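Putative diflavin flavoprotein A 5 (Nostoc sp. PCC 7120, PDB 4FEK) probably transfers electrons from NADH to oxygen, reducing it to water, this chain being the N-terminal metallo-beta-lactamase-like part of the flavodiiron protein. Local coordinates at residues 12-17 with 44-49; 22-27 with 179-184; 110-115 with 131-136; 142-147 with 165-170. All blocks are in the same frame, centred on the assembly; numbering follows the deposited sequence.

Contacts 1, 2 and 3 all reach the seven-stranded sheet, whose outermost strands are 8-15 and 129-132, whereas contact 4 belongs to the five-stranded sheet. Contacts 1 and 2 meet where Asn44 OD1 lies 3.5 Å from Arg22 CB, their centres about 18 Å apart. Contact 1 also joins the two sheets: Asn17 ND2 lies 3.0 Å from His144 NE2 of contact 4, a probable hydrogen bond, with centres about 12 Å apart. Contacts 2 and 3 lie on opposite sides of the chain's centre, about 30 Å between centres. Contacts 3 and 4 come within about 5 Å at their nearest atoms without touching. No metal or flavin is among the atoms of the four contacts.

Contact 1: 12-17 with 44-49; sequences LPIATN and NSYVIE
Asn17 and Glu49 supply the polar link. The backbone Glu49 N donates to Asn17 O at 2.8 Å, with an angle of 163° at the hydrogen, and approaches in the carbonyl plane. The same oxygen receives a CA-H...O contact from Ile48 CA at 3.3 Å, so two neighbouring residues of strand 41-49 converge on one acceptor. Further back, the link is apolar: Ile14 CD1 reaches the edge of the Tyr46 ring, 3.8 Å from Tyr46 CD1 and near the ring plane, the two side chains crossing at about a right angle. Ile14 gets there with CG1 in the crowded position between backbone N and carbonyl carbon (chi1 64°), the chain then extending to CD1. In the next shell, Tyr46 OH is hydrogen-bonded to Val229 O and its ring meets Tyr171 edge-to-face, which should hold the ring edge that Ile14 touches. Asn17 ND2 is hydrogen-bonded to His144 NE2. Strand 18-25 runs between strands 8-15 and 41-49 in the sheet, which accounts for the 9.4 Å between Ile14 CA and Tyr46 CA. Two residues, Ile14 and Ala15, lie opposite the single Thr18, a classic beta bulge at the end of the first hairpin in this metallo-beta-lactamase-like fold.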
loop_
_atom_site.group_PDB
_atom_site.type_symbol
_atom_site.label_atom_id
_atom_site.label_comp_id
_atom_site.label_asym_id
_atom_site.label_seq_id
_atom_site.Cartn_x
_atom_site.Cartn_y
_atom_site.Cartn_z
ATOM N N LEU A 12 3.510 -8.291 12.652
ATOM C CA LEU A 12 2.389 -8.464 13.574
ATOM C C LEU A 12 1.195 -9.036 12.814
ATOM O O LEU A 12 0.916 -8.624 11.686
ATOM C CB LEU A 12 2.002 -7.103 14.160
ATOM C CG LEU A 12 1.530 -6.825 15.599
ATOM C CD1 LEU A 12 0.217 -6.027 15.606
ATOM C CD2 LEU A 12 1.412 -8.066 16.500
ATOM N N PRO A 13 0.490 -10.010 13.415
ATOM C CA PRO A 13 -0.815 -10.439 12.902
ATOM C C PRO A 13 -1.818 -9.295 13.041
ATOM O O PRO A 13 -1.838 -8.632 14.074
ATOM C CB PRO A 13 -1.228 -11.569 13.864
ATOM C CG PRO A 13 0.043 -12.044 14.484
ATOM C CD PRO A 13 0.959 -10.844 14.539
ATOM N N ILE A 14 -2.627 -9.050 12.020
ATOM C CA ILE A 14 -3.597 -7.965 12.113
ATOM C C ILE A 14 -5.015 -8.450 11.903
ATOM O O ILE A 14 -5.974 -7.767 12.260
ATOM C CB ILE A 14 -3.277 -6.813 11.132
ATOM C CG1 ILE A 14 -3.389 -7.302 9.681
ATOM C CG2 ILE A 14 -1.910 -6.256 11.439
ATOM C CD1 ILE A 14 -3.155 -6.191 8.603
ATOM N N ALA A 15 -5.147 -9.634 11.326
ATOM C CA ALA A 15 -6.454 -10.185 11.049
ATOM C C ALA A 15 -6.305 -11.659 10.734
ATOM O O ALA A 15 -5.194 -12.164 10.677
ATOM C CB ALA A 15 -7.091 -9.463 9.869
ATOM N N THR A 16 -7.427 -12.338 10.513
ATOM C CA THR A 16 -7.405 -13.748 10.144
ATOM C C THR A 16 -6.528 -13.963 8.923
ATOM O O THR A 16 -6.771 -13.378 7.878
ATOM C CB THR A 16 -8.816 -14.289 9.874
ATOM O OG1 THR A 16 -9.633 -14.079 11.034
ATOM C CG2 THR A 16 -8.766 -15.779 9.547
ATOM N N ASN A 17 -5.476 -14.768 9.090
ATOM C CA ASN A 17 -4.540 -15.084 8.014
ATOM C C ASN A 17 -3.808 -13.866 7.462
ATOM O O ASN A 17 -3.246 -13.923 6.371
ATOM C CB ASN A 17 -5.249 -15.787 6.865
ATOM C CG ASN A 17 -5.793 -17.155 7.261
ATOM O OD1 ASN A 17 -5.122 -17.937 7.953
ATOM N ND2 ASN A 17 -7.001 -17.450 6.817
ATOM N N ASN A 44 4.790 -0.103 4.742
ATOM C CA ASN A 44 4.033 -1.269 5.185
ATOM C C ASN A 44 3.721 -2.243 4.057
ATOM O O ASN A 44 3.207 -1.863 3.018
ATOM C CB ASN A 44 2.744 -0.835 5.886
ATOM C CG ASN A 44 2.985 0.196 6.975
ATOM O OD1 ASN A 44 4.033 0.205 7.624
ATOM N ND2 ASN A 44 2.006 1.087 7.172
ATOM N N SER A 45 4.037 -3.516 4.274
ATOM C CA SER A 45 3.713 -4.541 3.308
ATOM C C SER A 45 2.850 -5.557 4.063
ATOM O O SER A 45 2.897 -5.634 5.293
ATOM C CB SER A 45 5.007 -5.202 2.795
ATOM O OG SER A 45 4.733 -6.119 1.757
ATOM N N TYR A 46 2.063 -6.332 3.337
ATOM C CA TYR A 46 1.115 -7.223 3.996
ATOM C C TYR A 46 1.188 -8.624 3.388
ATOM O O TYR A 46 1.589 -8.781 2.234
ATOM C CB TYR A 46 -0.309 -6.667 3.857
ATOM C CG TYR A 46 -0.458 -5.314 4.493
ATOM C CD1 TYR A 46 -0.842 -5.189 5.815
ATOM C CD2 TYR A 46 -0.139 -4.148 3.783
ATOM C CE1 TYR A 46 -0.953 -3.924 6.427
ATOM C CE2 TYR A 46 -0.234 -2.897 4.380
ATOM C CZ TYR A 46 -0.645 -2.787 5.690
ATOM O OH TYR A 46 -0.743 -1.532 6.267
ATOM N N VAL A 47 0.791 -9.630 4.172
ATOM C CA VAL A 47 0.765 -11.027 3.718
ATOM C C VAL A 47 -0.592 -11.604 4.083
ATOM O O VAL A 47 -1.007 -11.509 5.236
ATOM C CB VAL A 47 1.849 -11.882 4.417
ATOM C CG1 VAL A 47 1.863 -13.288 3.823
ATOM C CG2 VAL A 47 3.226 -11.220 4.286
ATOM N N ILE A 48 -1.315 -12.121 3.094
ATOM C CA ILE A 48 -2.559 -12.841 3.363
ATOM C C ILE A 48 -2.355 -14.309 2.985
ATOM O O ILE A 48 -2.003 -14.625 1.842
ATOM C CB ILE A 48 -3.752 -12.290 2.552
ATOM C CG1 ILE A 48 -3.952 -10.793 2.817
ATOM C CG2 ILE A 48 -5.026 -13.075 2.884
ATOM C CD1 ILE A 48 -4.789 -10.097 1.712
ATOM N N GLU A 49 -2.595 -15.209 3.935
ATOM C CA GLU A 49 -2.371 -16.628 3.674
ATOM C C GLU A 49 -3.676 -17.394 3.655
ATOM O O GLU A 49 -4.179 -17.777 4.711
ATOM C CB GLU A 49 -1.477 -17.242 4.755
ATOM C CG GLU A 49 -0.038 -16.798 4.721
ATOM C CD GLU A 49 0.788 -17.460 5.815
ATOM O OE1 GLU A 49 0.223 -18.274 6.587
ATOM O OE2 GLU A 49 2.001 -17.167 5.901
#

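Contact 2: 22-27 with 179-184; sequences RARSWS and HICGDD
Trp26 lies with one ring face against Cys181. Cys181 SG sits over the centre of the six-membered ring, 3.6 Å from its centroid and 12° off the normal, a sulfur-aromatic contact. The sulfur is carried there anti to the Cys181 backbone N, and it also touches Arg24 CB at 3.6 Å. Trp26 CZ2 in turn lies over one face of the Arg24 guanidinium, offset toward its rim, so sulfur, indole and guanidinium share one packed group. The Arg24 chain bends at chi3 and delivers NH1 to two acceptors, both near the guanidinium plane. Arg24 NH1 bonds Gly182 O at 2.9 Å from above the carbonyl plane, and forms a straighter bond, 3.0 Å long, with the anti lone pair of Asp183 OD1. This second bond is a salt bridge, with guanidinium and carboxylate planes 41° apart; a water also joins Arg24 NH2 to Asp183 OD1. The same carboxylate oxygen lies at the edge of the Trp26 ring, ring and carboxylate being nearly perpendicular. Arg22 NH1 reaches the same Gly182 O, near its guanidinium plane, in a weak bond of 3.4 Å, while a second water ties Arg22 NH2 to Ile180 O. Each arginine has a further partner on strand 8-15: Gln10 for Arg22 and Asp8, by a salt bridge, for Arg24. The loop 179-184, between strand 169-173 and helix 194-205, is thereby fastened to the end of strand 18-25, which is flanked in the sheet by strands 8-15 and 41-49.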
loop_
_atom_site.group_PDB
_atom_site.type_symbol
_atom_site.label_atom_id
_atom_site.label_comp_id
_atom_site.label_asym_id
_atom_site.label_seq_id
_atom_site.Cartn_x
_atom_site.Cartn_y
_atom_site.Cartn_z
ATOM N N ARG A 22 6.054 -3.918 8.836
ATOM C CA ARG A 22 6.332 -2.477 8.746
ATOM C C ARG A 22 7.834 -2.263 8.748
ATOM O O ARG A 22 8.502 -2.512 9.757
ATOM C CB ARG A 22 5.733 -1.725 9.938
ATOM C CG ARG A 22 4.280 -2.044 10.245
ATOM C CD ARG A 22 3.907 -1.344 11.560
ATOM N NE ARG A 22 3.597 0.047 11.344
ATOM C CZ ARG A 22 3.954 1.079 12.108
ATOM N NH1 ARG A 22 4.688 0.955 13.202
ATOM N NH2 ARG A 22 3.564 2.280 11.741
ATOM N N ALA A 23 8.374 -1.860 7.613
ATOM C CA ALA A 23 9.784 -1.533 7.517
ATOM C C ALA A 23 9.897 -0.128 8.050
ATOM O O ALA A 23 9.240 0.784 7.537
ATOM C CB ALA A 23 10.220 -1.572 6.082
ATOM N N ARG A 24 10.722 0.055 9.072
ATOM C CA ARG A 24 10.743 1.317 9.805
ATOM C C ARG A 24 12.041 2.070 9.614
ATOM O O ARG A 24 13.127 1.466 9.566
ATOM C CB ARG A 24 10.490 1.077 11.303
ATOM C CG ARG A 24 9.176 0.379 11.594
ATOM C CD ARG A 24 8.824 0.465 13.057
ATOM N NE ARG A 24 9.820 -0.191 13.899
ATOM C CZ ARG A 24 9.868 -0.086 15.223
ATOM N NH1 ARG A 24 8.967 0.640 15.872
ATOM N NH2 ARG A 24 10.828 -0.706 15.899
ATOM N N SER A 25 11.924 3.396 9.499
ATOM C CA SER A 25 13.091 4.265 9.504
ATOM C C SER A 25 12.869 5.501 10.389
ATOM O O SER A 25 11.885 6.229 10.234
ATOM C CB SER A 25 13.478 4.695 8.092
ATOM O OG SER A 25 14.668 5.489 8.121
ATOM N N TRP A 26 13.777 5.729 11.327
ATOM C CA TRP A 26 13.622 6.875 12.232
ATOM C C TRP A 26 14.035 8.214 11.605
ATOM O O TRP A 26 13.798 9.283 12.180
ATOM C CB TRP A 26 14.349 6.607 13.554
ATOM C CG TRP A 26 13.792 5.380 14.229
ATOM C CD1 TRP A 26 14.207 4.084 14.066
ATOM C CD2 TRP A 26 12.684 5.333 15.132
ATOM N NE1 TRP A 26 13.430 3.237 14.822
ATOM C CE2 TRP A 26 12.491 3.980 15.490
ATOM C CE3 TRP A 26 11.837 6.303 15.674
ATOM C CZ2 TRP A 26 11.490 3.576 16.372
ATOM C CZ3 TRP A 26 10.844 5.901 16.554
ATOM C CH2 TRP A 26 10.683 4.549 16.899
ATOM N N SER A 27 14.627 8.150 10.416
ATOM C CA SER A 27 15.047 9.347 9.684
ATOM C C SER A 27 14.450 9.321 8.282
ATOM O O SER A 27 13.952 8.278 7.832
ATOM C CB SER A 27 16.574 9.410 9.609
ATOM O OG SER A 27 17.084 8.213 9.044
ATOM N N HIS A 179 3.744 10.029 7.344
ATOM C CA HIS A 179 5.180 9.775 7.480
ATOM C C HIS A 179 5.646 9.960 8.910
ATOM O O HIS A 179 6.131 11.020 9.300
ATOM C CB HIS A 179 6.002 10.591 6.474
ATOM C CG HIS A 179 5.939 10.035 5.085
ATOM N ND1 HIS A 179 6.391 8.762 4.777
ATOM C CD2 HIS A 179 5.424 10.538 3.939
ATOM C CE1 HIS A 179 6.194 8.528 3.490
ATOM N NE2 HIS A 179 5.589 9.583 2.963
ATOM N N ILE A 180 5.493 8.889 9.684
ATOM C CA ILE A 180 5.883 8.905 11.080
ATOM C C ILE A 180 6.232 7.483 11.509
ATOM O O ILE A 180 5.500 6.533 11.223
ATOM C CB ILE A 180 4.782 9.507 11.967
ATOM C CG1 ILE A 180 5.183 9.466 13.439
ATOM C CG2 ILE A 180 3.452 8.782 11.751
ATOM C CD1 ILE A 180 4.346 10.371 14.323
ATOM N N CYS A 181 7.381 7.353 12.163
ATOM C CA CYS A 181 7.850 6.062 12.667
ATOM C C CYS A 181 7.699 6.010 14.183
ATOM O O CYS A 181 8.157 6.912 14.890
ATOM C CB CYS A 181 9.325 5.863 12.296
ATOM S SG CYS A 181 9.997 4.275 12.891
ATOM N N GLY A 182 7.060 4.957 14.676
ATOM C CA GLY A 182 6.858 4.768 16.100
ATOM C C GLY A 182 6.669 3.294 16.416
ATOM O O GLY A 182 6.684 2.460 15.516
ATOM N N ASP A 183 6.490 2.961 17.690
ATOM C CA ASP A 183 6.284 1.557 18.062
ATOM C C ASP A 183 4.844 1.098 17.823
ATOM O O ASP A 183 4.600 -0.085 17.562
ATOM C CB ASP A 183 6.694 1.297 19.515
ATOM C CG ASP A 183 8.198 1.450 19.745
ATOM O OD1 ASP A 183 8.979 1.452 18.770
ATOM O OD2 ASP A 183 8.602 1.555 20.918
ATOM N N ASP A 184 3.888 2.024 17.904
ATOM C CA ASP A 184 2.473 1.679 17.719
ATOM C C ASP A 184 2.126 1.312 16.278
ATOM O O ASP A 184 2.329 2.111 15.366
ATOM C CB ASP A 184 1.587 2.840 18.171
ATOM C CG ASP A 184 1.647 3.068 19.678
ATOM O OD1 ASP A 184 1.711 2.066 20.430
ATOM O OD2 ASP A 184 1.641 4.243 20.105
HETATM O O HOH W 1 4.326 4.453 12.575
HETATM O O HOH W 2 11.422 0.490 18.878
#

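Contact 3: 110-115 with 131-136; sequences CSLPAA and PMRGKE
Leu112 places CG anti to its backbone N (chi1 -156°), and chi2 of -87° then turns CD2 toward the neighbouring strand. There Leu112 CD2 meets Pro131 CB at 3.6 Å, the two side chains crossing obliquely. Arg133, bent at chi3 (-86°), brings NH1 back to the same methyl, 3.9 Å from Leu112 CD2, so that one leucine branch touches both a proline ring and the end of an arginine. Beside this side-chain contact runs the backbone link. Met132 is present as selenomethionine; its backbone N-H is donated to Cys110 O, Met132 N lying 2.7 Å from that oxygen and nearly along the C=O axis. Pro131 CA adds a CA-H...O contact of 3.2 Å to that Cys110 O. Cys110 and Pro131 form a parallel bridge and put their side chains on the same face of the sheet. Where the strands part, a water bridges the two chains: it accepts from Leu112 N at 2.8 Å and donates to Ser111 OG and Met132 O. The strand 107-111, helix 112-121 and strand 129-132 make up a beta-alpha-beta unit, and this water lies at the turn into its helix. The chemistry therefore divides in two: the direct bond from Met132 N to Cys110 O continues the pairing, which also includes a backbone bond between Cys110 and Leu130, and just beyond it water replaces such a bond, satisfying the amide of Leu112 and the carbonyl of Met132 as the chains diverge.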
loop_
_atom_site.group_PDB
_atom_site.type_symbol
_atom_site.label_atom_id
_atom_site.label_comp_id
_atom_site.label_asym_id
_atom_site.label_seq_id
_atom_site.Cartn_x
_atom_site.Cartn_y
_atom_site.Cartn_z
ATOM N N CYS A 110 -1.733 -6.132 -10.682
ATOM C CA CYS A 110 -1.630 -4.683 -10.704
ATOM C C CYS A 110 -2.781 -4.105 -11.487
ATOM O O CYS A 110 -3.518 -4.824 -12.153
ATOM C CB CYS A 110 -0.306 -4.237 -11.346
ATOM S SG CYS A 110 -0.056 -4.854 -13.050
ATOM N N SER A 111 -2.932 -2.793 -11.391
ATOM C CA SER A 111 -3.849 -2.106 -12.262
ATOM C C SER A 111 -3.196 -2.070 -13.642
ATOM O O SER A 111 -1.965 -1.992 -13.779
ATOM C CB SER A 111 -4.157 -0.690 -11.746
ATOM O OG SER A 111 -5.059 -0.040 -12.634
ATOM N N LEU A 112 -4.043 -2.148 -14.658
ATOM C CA LEU A 112 -3.633 -2.197 -16.059
ATOM C C LEU A 112 -2.495 -1.234 -16.475
ATOM O O LEU A 112 -1.565 -1.659 -17.156
ATOM C CB LEU A 112 -4.877 -2.014 -16.941
ATOM C CG LEU A 112 -4.912 -2.525 -18.379
ATOM C CD1 LEU A 112 -4.345 -1.483 -19.314
ATOM C CD2 LEU A 112 -4.151 -3.823 -18.513
ATOM N N PRO A 113 -2.551 0.052 -16.066
ATOM C CA PRO A 113 -1.449 0.926 -16.491
ATOM C C PRO A 113 -0.068 0.548 -15.954
ATOM O O PRO A 113 0.905 1.053 -16.504
ATOM C CB PRO A 113 -1.861 2.301 -15.948
ATOM C CG PRO A 113 -3.341 2.226 -15.853
ATOM C CD PRO A 113 -3.652 0.823 -15.459
ATOM N N ALA A 114 0.026 -0.302 -14.923
ATOM C CA ALA A 114 1.326 -0.745 -14.424
ATOM C C ALA A 114 1.896 -1.943 -15.208
ATOM O O ALA A 114 3.094 -2.240 -15.113
ATOM C CB ALA A 114 1.241 -1.112 -12.928
ATOM N N ALA A 115 1.046 -2.646 -15.952
ATOM C CA ALA A 115 1.486 -3.889 -16.597
ATOM C C ALA A 115 2.612 -3.645 -17.607
ATOM O O ALA A 115 3.601 -4.391 -17.639
ATOM C CB ALA A 115 0.312 -4.620 -17.249
ATOM N N PRO A 131 -3.420 -8.322 -14.706
ATOM C CA PRO A 131 -3.967 -6.968 -14.506
ATOM C C PRO A 131 -5.409 -6.991 -13.978
ATOM O O PRO A 131 -6.185 -7.875 -14.325
ATOM C CB PRO A 131 -3.868 -6.331 -15.893
ATOM C CG PRO A 131 -3.769 -7.484 -16.850
ATOM C CD PRO A 131 -3.129 -8.622 -16.121
HETATM N N MSE A 132 -5.748 -6.057 -13.099
HETATM C CA MSE A 132 -7.093 -6.040 -12.532
HETATM C C MSE A 132 -7.824 -4.768 -12.967
HETATM O O MSE A 132 -7.381 -3.652 -12.696
HETATM C CB MSE A 132 -7.066 -6.172 -11.000
HETATM C CG MSE A 132 -6.481 -7.493 -10.486
HETATM SE SE MSE A 132 -7.510 -9.096 -10.961
HETATM C CE MSE A 132 -6.708 -10.361 -9.713
ATOM N N ARG A 133 -8.934 -4.948 -13.664
ATOM C CA ARG A 133 -9.665 -3.810 -14.239
ATOM C C ARG A 133 -10.850 -3.387 -13.345
ATOM O O ARG A 133 -11.493 -2.373 -13.592
ATOM C CB ARG A 133 -10.120 -4.148 -15.671
ATOM C CG ARG A 133 -8.999 -4.080 -16.729
ATOM C CD ARG A 133 -9.274 -4.910 -18.009
ATOM N NE ARG A 133 -8.845 -6.293 -17.807
ATOM C CZ ARG A 133 -7.828 -6.882 -18.431
ATOM N NH1 ARG A 133 -7.128 -6.240 -19.359
ATOM N NH2 ARG A 133 -7.532 -8.139 -18.142
ATOM N N GLY A 134 -11.142 -4.171 -12.314
ATOM C CA GLY A 134 -12.189 -3.809 -11.375
ATOM C C GLY A 134 -13.387 -4.743 -11.330
ATOM O O GLY A 134 -14.153 -4.721 -10.375
ATOM N N LYS A 135 -13.554 -5.568 -12.354
ATOM C CA LYS A 135 -14.685 -6.500 -12.403
ATOM C C LYS A 135 -14.356 -7.828 -11.740
ATOM O O LYS A 135 -15.148 -8.364 -10.953
ATOM C CB LYS A 135 -15.098 -6.758 -13.853
ATOM C CG LYS A 135 -16.316 -7.656 -14.002
ATOM C CD LYS A 135 -17.602 -6.839 -14.037
ATOM C CE LYS A 135 -18.829 -7.736 -14.048
ATOM N NZ LYS A 135 -20.085 -6.932 -14.108
ATOM N N GLU A 136 -13.186 -8.363 -12.073
ATOM C CA GLU A 136 -12.804 -9.688 -11.618
ATOM C C GLU A 136 -12.250 -9.662 -10.207
ATOM O O GLU A 136 -11.678 -8.668 -9.767
ATOM C CB GLU A 136 -11.795 -10.322 -12.576
ATOM C CG GLU A 136 -12.387 -10.678 -13.929
ATOM C CD GLU A 136 -13.537 -11.675 -13.827
ATOM O OE1 GLU A 136 -13.492 -12.561 -12.943
ATOM O OE2 GLU A 136 -14.490 -11.571 -14.636
HETATM O O HOH W 3 -6.759 -1.718 -14.023
#

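Contact 4: 142-147 with 165-170; sequences KGHVLK and VQTQIL
Gln166 leaves its backbone with CB pointing toward segment 142-147, and CB lies 3.4 Å from Gly143 O as well as over one face of the His144 ring. CG, anti to the backbone N (chi1 177°), continues across that face: Gln166 CG stands 4.0 Å from the His144 ring centroid and 19° off the normal, a CH-pi contact offset toward the rim. A bend at chi2 then turns the amide away from the ring, the amide plane well inclined to it, and CD comes near Lys142 O. At the tip, Gln166 OE1 is 3.6 Å from Gly143 CA. Gly143, at positive phi, lets this oxygen come against its CA. His144 is met a second time at its edge, where Thr167 CG2 approaches His144 CE1 to 3.6 Å. The imidazole is held at both nitrogens, ND1 by a bond to Asp164 and NE2 by Asn17, which should fix its rotation. His144 is also the centre of an inverse gamma turn, closed by the bond from Val145 N to Gly143 O. On the strand side Val165 N donates to Val145 O at 3.1 Å, almost straight at 175°, while Val165 CG2 packs on Val145 CB and Val165 CG1 lies across the extended Lys147 chain. The contact thus sits at the end of the five-stranded sheet, where strand 145-150 begins beside strand 160-164, and the turn through Thr167 and the start of strand 169-173 at Ile169 both pack on strand 8-15 of the other sheet.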
loop_
_atom_site.group_PDB
_atom_site.type_symbol
_atom_site.label_atom_id
_atom_site.label_comp_id
_atom_site.label_asym_id
_atom_site.label_seq_id
_atom_site.Cartn_x
_atom_site.Cartn_y
_atom_site.Cartn_z
ATOM N N LYS A 142 -10.297 -19.933 1.623
ATOM C CA LYS A 142 -10.672 -19.736 3.028
ATOM C C LYS A 142 -11.510 -18.473 3.276
ATOM O O LYS A 142 -11.573 -17.954 4.404
ATOM C CB LYS A 142 -9.425 -19.767 3.924
ATOM C CG LYS A 142 -8.721 -21.122 3.893
ATOM C CD LYS A 142 -7.325 -21.071 4.510
ATOM C CE LYS A 142 -6.632 -22.435 4.414
ATOM N NZ LYS A 142 -5.386 -22.502 5.255
ATOM N N GLY A 143 -12.141 -17.982 2.214
ATOM C CA GLY A 143 -12.992 -16.815 2.301
ATOM C C GLY A 143 -12.316 -15.539 1.836
ATOM O O GLY A 143 -12.977 -14.521 1.651
ATOM N N HIS A 144 -11.003 -15.593 1.633
ATOM C CA HIS A 144 -10.236 -14.401 1.271
ATOM C C HIS A 144 -10.381 -14.099 -0.204
ATOM O O HIS A 144 -9.477 -14.368 -0.998
ATOM C CB HIS A 144 -8.768 -14.539 1.674
ATOM C CG HIS A 144 -8.570 -14.653 3.150
ATOM N ND1 HIS A 144 -8.446 -13.553 3.974
ATOM C CD2 HIS A 144 -8.512 -15.738 3.960
ATOM C CE1 HIS A 144 -8.306 -13.958 5.225
ATOM N NE2 HIS A 144 -8.355 -15.280 5.242
ATOM N N VAL A 145 -11.552 -13.586 -0.567
ATOM C CA VAL A 145 -11.799 -13.126 -1.918
ATOM C C VAL A 145 -11.399 -11.653 -1.976
ATOM O O VAL A 145 -11.882 -10.835 -1.191
ATOM C CB VAL A 145 -13.274 -13.271 -2.299
ATOM C CG1 VAL A 145 -13.497 -12.808 -3.733
ATOM C CG2 VAL A 145 -13.741 -14.717 -2.112
ATOM N N LEU A 146 -10.501 -11.328 -2.897
ATOM C CA LEU A 146 -10.019 -9.961 -3.057
ATOM C C LEU A 146 -10.811 -9.221 -4.120
ATOM O O LEU A 146 -10.926 -9.699 -5.247
ATOM C CB LEU A 146 -8.553 -9.985 -3.482
ATOM C CG LEU A 146 -7.510 -9.934 -2.368
ATOM C CD1 LEU A 146 -8.020 -10.559 -1.112
ATOM C CD2 LEU A 146 -6.196 -10.557 -2.823
ATOM N N LYS A 147 -11.352 -8.057 -3.761
ATOM C CA LYS A 147 -11.989 -7.163 -4.727
ATOM C C LYS A 147 -10.989 -6.062 -5.070
ATOM O O LYS A 147 -10.235 -5.631 -4.203
ATOM C CB LYS A 147 -13.254 -6.553 -4.132
ATOM C CG LYS A 147 -14.281 -7.608 -3.698
ATOM C CD LYS A 147 -15.652 -6.990 -3.443
ATOM C CE LYS A 147 -16.744 -8.061 -3.395
ATOM N NZ LYS A 147 -18.083 -7.467 -3.109
ATOM N N VAL A 165 -12.633 -9.372 1.394
ATOM C CA VAL A 165 -14.002 -9.483 1.912
ATOM C C VAL A 165 -14.041 -10.235 3.254
ATOM O O VAL A 165 -14.865 -9.928 4.109
ATOM C CB VAL A 165 -14.962 -10.118 0.888
ATOM C CG1 VAL A 165 -14.992 -9.289 -0.391
ATOM C CG2 VAL A 165 -14.550 -11.534 0.578
ATOM N N GLN A 166 -13.114 -11.170 3.462
ATOM C CA GLN A 166 -13.107 -11.961 4.696
ATOM C C GLN A 166 -12.802 -11.120 5.943
ATOM O O GLN A 166 -13.437 -11.262 6.978
ATOM C CB GLN A 166 -12.099 -13.112 4.597
ATOM C CG GLN A 166 -11.990 -13.923 5.872
ATOM C CD GLN A 166 -13.286 -14.633 6.204
ATOM O OE1 GLN A 166 -13.943 -15.190 5.320
ATOM N NE2 GLN A 166 -13.672 -14.605 7.478
ATOM N N THR A 167 -11.817 -10.243 5.837
ATOM C CA THR A 167 -11.352 -9.489 6.984
ATOM C C THR A 167 -11.867 -8.037 6.965
ATOM O O THR A 167 -11.706 -7.301 7.942
ATOM C CB THR A 167 -9.817 -9.461 6.999
ATOM O OG1 THR A 167 -9.350 -8.733 5.851
ATOM C CG2 THR A 167 -9.240 -10.888 6.948
ATOM N N GLN A 168 -12.472 -7.636 5.851
ATOM C CA GLN A 168 -12.936 -6.246 5.658
ATOM C C GLN A 168 -11.811 -5.220 5.798
ATOM O O GLN A 168 -12.009 -4.093 6.272
ATOM C CB GLN A 168 -14.130 -5.910 6.561
ATOM C CG GLN A 168 -15.237 -6.937 6.412
ATOM C CD GLN A 168 -16.533 -6.545 7.081
ATOM O OE1 GLN A 168 -16.546 -6.041 8.199
ATOM N NE2 GLN A 168 -17.638 -6.795 6.397
ATOM N N ILE A 169 -10.625 -5.620 5.367
ATOM C CA ILE A 169 -9.485 -4.723 5.351
ATOM C C ILE A 169 -9.364 -4.153 3.935
ATOM O O ILE A 169 -9.451 -4.872 2.945
ATOM C CB ILE A 169 -8.172 -5.444 5.730
ATOM C CG1 ILE A 169 -8.174 -5.864 7.220
ATOM C CG2 ILE A 169 -6.981 -4.551 5.475
ATOM C CD1 ILE A 169 -6.900 -6.665 7.619
ATOM N N LEU A 170 -9.172 -2.845 3.850
ATOM C CA LEU A 170 -8.910 -2.202 2.573
ATOM C C LEU A 170 -7.441 -1.796 2.529
ATOM O O LEU A 170 -6.970 -1.043 3.398
ATOM C CB LEU A 170 -9.823 -0.981 2.430
ATOM C CG LEU A 170 -9.651 -0.221 1.125
ATOM C CD1 LEU A 170 -10.104 -1.112 -0.012
ATOM C CD2 LEU A 170 -10.476 1.087 1.165
#